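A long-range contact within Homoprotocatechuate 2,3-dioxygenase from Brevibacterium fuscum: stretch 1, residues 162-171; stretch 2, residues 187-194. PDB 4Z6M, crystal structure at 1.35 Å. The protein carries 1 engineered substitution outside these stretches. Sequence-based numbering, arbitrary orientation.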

# COMPACT_ATOMS: atom_id res chain seq x y z
N ASP A 162 12.93 37.49 3.93
CA ASP A 162 14.40 37.34 3.89
C ASP A 162 14.75 35.98 4.47
O ASP A 162 14.80 35.80 5.70
CB ASP A 162 15.03 38.49 4.71
CG ASP A 162 16.56 38.51 4.66
OD1 ASP A 162 17.20 37.46 4.38
OD2 ASP A 162 17.12 39.59 4.99
N VAL A 163 15.03 34.99 3.62
CA VAL A 163 15.22 33.63 4.13
C VAL A 163 16.53 33.48 4.91
O VAL A 163 16.52 32.93 5.99
CB VAL A 163 15.00 32.58 3.03
CG1 VAL A 163 15.26 31.18 3.57
CG2 VAL A 163 13.56 32.71 2.51
N PRO A 164 17.66 34.01 4.39
CA PRO A 164 18.89 33.89 5.16
C PRO A 164 18.81 34.51 6.55
O PRO A 164 19.37 33.95 7.51
CB PRO A 164 19.92 34.59 4.27
CG PRO A 164 19.39 34.37 2.89
CD PRO A 164 17.91 34.55 3.04
N ARG A 165 18.14 35.64 6.68
CA ARG A 165 18.01 36.29 7.98
C ARG A 165 17.25 35.40 8.95
O ARG A 165 17.66 35.22 10.11
CB ARG A 165 17.29 37.63 7.83
CG ARG A 165 17.10 38.40 9.14
CD ARG A 165 16.47 39.74 8.86
NE ARG A 165 16.44 40.56 10.08
CZ ARG A 165 15.36 40.79 10.82
NH1 ARG A 165 14.17 40.31 10.50
NH2 ARG A 165 15.48 41.54 11.91
N GLY A 166 16.15 34.82 8.48
CA GLY A 166 15.38 33.90 9.31
C GLY A 166 16.11 32.62 9.63
O GLY A 166 16.02 32.12 10.74
N ARG A 167 16.81 32.08 8.64
CA ARG A 167 17.60 30.86 8.83
C ARG A 167 18.63 31.00 9.94
O ARG A 167 18.74 30.13 10.79
CB ARG A 167 18.27 30.44 7.52
CG ARG A 167 19.27 29.31 7.65
CD ARG A 167 20.06 29.26 6.37
NE ARG A 167 21.01 28.17 6.33
CZ ARG A 167 21.26 27.46 5.22
NH1 ARG A 167 20.59 27.72 4.09
NH2 ARG A 167 22.12 26.49 5.25
N LYS A 168 19.39 32.08 9.93
CA LYS A 168 20.40 32.31 10.97
C LYS A 168 19.77 32.34 12.37
O LYS A 168 20.28 31.72 13.30
CB LYS A 168 21.16 33.59 10.67
CG LYS A 168 22.40 33.75 11.52
CD LYS A 168 22.15 34.55 12.77
CE LYS A 168 23.45 35.16 13.27
NZ LYS A 168 23.28 35.53 14.69
N TYR A 169 18.65 33.04 12.49
CA TYR A 169 17.93 33.13 13.76
C TYR A 169 17.47 31.75 14.24
O TYR A 169 17.66 31.40 15.39
CB TYR A 169 16.79 34.14 13.64
CG TYR A 169 15.54 33.83 14.44
CD1 TYR A 169 15.53 33.93 15.83
CD2 TYR A 169 14.39 33.42 13.81
CE1 TYR A 169 14.40 33.63 16.56
CE2 TYR A 169 13.25 33.11 14.54
CZ TYR A 169 13.26 33.23 15.90
OH TYR A 169 12.14 32.95 16.62
N LEU A 170 16.90 30.96 13.34
CA LEU A 170 16.44 29.62 13.71
C LEU A 170 17.59 28.69 14.02
O LEU A 170 17.47 27.85 14.90
CB LEU A 170 15.51 29.03 12.64
CG LEU A 170 14.13 29.69 12.54
CD1 LEU A 170 13.36 29.16 11.35
CD2 LEU A 170 13.29 29.55 13.80
N GLU A 171 18.74 28.86 13.35
CA GLU A 171 19.91 28.07 13.70
C GLU A 171 20.42 28.38 15.10
O GLU A 171 20.77 27.48 15.86
CB GLU A 171 21.01 28.25 12.66
CG GLU A 171 20.71 27.58 11.33
CD GLU A 171 21.77 27.88 10.30
OE1 GLU A 171 22.29 29.03 10.26
OE2 GLU A 171 22.10 26.97 9.54
N THR A 187 20.77 33.99 -4.39
CA THR A 187 19.45 34.14 -3.75
C THR A 187 19.04 32.84 -3.10
O THR A 187 19.19 31.78 -3.70
CB THR A 187 18.39 34.59 -4.78
OG1 THR A 187 18.80 35.86 -5.31
CG2 THR A 187 17.00 34.71 -4.13
N THR A 188 18.50 32.92 -1.88
CA THR A 188 17.86 31.78 -1.21
C THR A 188 16.35 31.94 -1.27
O THR A 188 15.83 33.02 -0.97
CB THR A 188 18.35 31.65 0.24
OG1 THR A 188 19.76 31.45 0.26
CG2 THR A 188 17.68 30.47 0.94
N TYR A 189 15.66 30.88 -1.68
CA TYR A 189 14.23 30.89 -1.85
C TYR A 189 13.48 30.15 -0.74
O TYR A 189 12.29 30.44 -0.54
CB TYR A 189 13.86 30.28 -3.20
CG TYR A 189 14.39 31.08 -4.35
CD1 TYR A 189 15.68 30.87 -4.85
CD2 TYR A 189 13.63 32.10 -4.92
CE1 TYR A 189 16.15 31.64 -5.91
CE2 TYR A 189 14.11 32.85 -5.97
CZ TYR A 189 15.37 32.62 -6.46
OH TYR A 189 15.84 33.39 -7.50
N ALA A 190 14.13 29.20 -0.06
CA ALA A 190 13.45 28.38 0.92
C ALA A 190 14.49 27.60 1.70
O ALA A 190 15.56 27.31 1.17
CB ALA A 190 12.48 27.44 0.24
N ALA A 191 14.17 27.28 2.94
CA ALA A 191 15.01 26.45 3.78
C ALA A 191 14.14 25.63 4.72
O ALA A 191 13.05 26.06 5.11
CB ALA A 191 15.97 27.30 4.60
N TRP A 192 14.63 24.43 5.05
CA TRP A 192 13.94 23.46 5.91
C TRP A 192 14.82 23.17 7.11
O TRP A 192 16.01 23.07 6.95
CB TRP A 192 13.71 22.18 5.11
CG TRP A 192 12.63 22.24 4.08
CD1 TRP A 192 11.41 21.66 4.18
CD2 TRP A 192 12.67 22.87 2.78
NE1 TRP A 192 10.68 21.89 3.04
CE2 TRP A 192 11.43 22.64 2.18
CE3 TRP A 192 13.63 23.58 2.07
CZ2 TRP A 192 11.10 23.12 0.91
CZ3 TRP A 192 13.32 24.03 0.80
CH2 TRP A 192 12.05 23.81 0.24
N MET A 193 14.24 23.06 8.30
CA MET A 193 15.08 22.89 9.48
C MET A 193 14.36 22.15 10.59
O MET A 193 13.15 22.24 10.73
CB MET A 193 15.59 24.23 10.00
CG MET A 193 14.51 25.23 10.26
SD MET A 193 13.99 26.23 8.83
CE MET A 193 15.45 27.28 8.67
N HIS A 194 15.12 21.42 11.39
CA HIS A 194 14.53 20.45 12.31
C HIS A 194 15.11 20.49 13.71
O HIS A 194 16.23 20.93 13.94
CB HIS A 194 14.67 19.03 11.76
CG HIS A 194 15.99 18.39 12.07
ND1 HIS A 194 16.14 17.54 13.13
CD2 HIS A 194 17.22 18.50 11.51
CE1 HIS A 194 17.40 17.16 13.23
NE2 HIS A 194 18.07 17.71 12.24
O HOH W 1 15.45 35.24 0.70
O HOH W 2 20.04 30.71 3.29

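The helix of residues 163-171 packs against the strand of residues 188-194 through a small, largely apolar contact with no direct hydrogen bond between the two, supplemented by bridging waters. The two elements run nearly parallel, their axes 19° apart and 8.8 Å at closest approach, and together they bury 358 Å². The spacing widens along the pair, from 6.2 Å between the CA atoms of Val-163 and Thr-188 to 8.1 Å between those of Leu-170 and Met-193.

Val-163 anchors the close end: its CG1 lies 3.6 Å from Thr-188 CG2 and 4.1 Å from Ala-191 CB, so methyl groups meet without any polar demand. Pro-164 flanks this cluster, with CG 3.9 Å from Thr-188 CB. At the wider end the longer side chain of Met-193 spans the gap; its terminal CE reaches within 3.9 Å of Leu-170 CD1 and 4.2 Å of Arg-167 CA.

Water supplies the polar links. In the first turn of the helix, Val-163 N has no i-4 carbonyl partner within the helix; it donates to water 1 (N to O, 3.0 Å), which in turn donates to Thr-188 O (O to O, 2.8 Å). Water 2 joins Thr-188 OG1 to Arg-167 NH1, each 3.1 Å from the water O, the arginine bond being weak. Asp-162 caps the helix, its OD1 accepting from Arg-165 N at 3.1 Å.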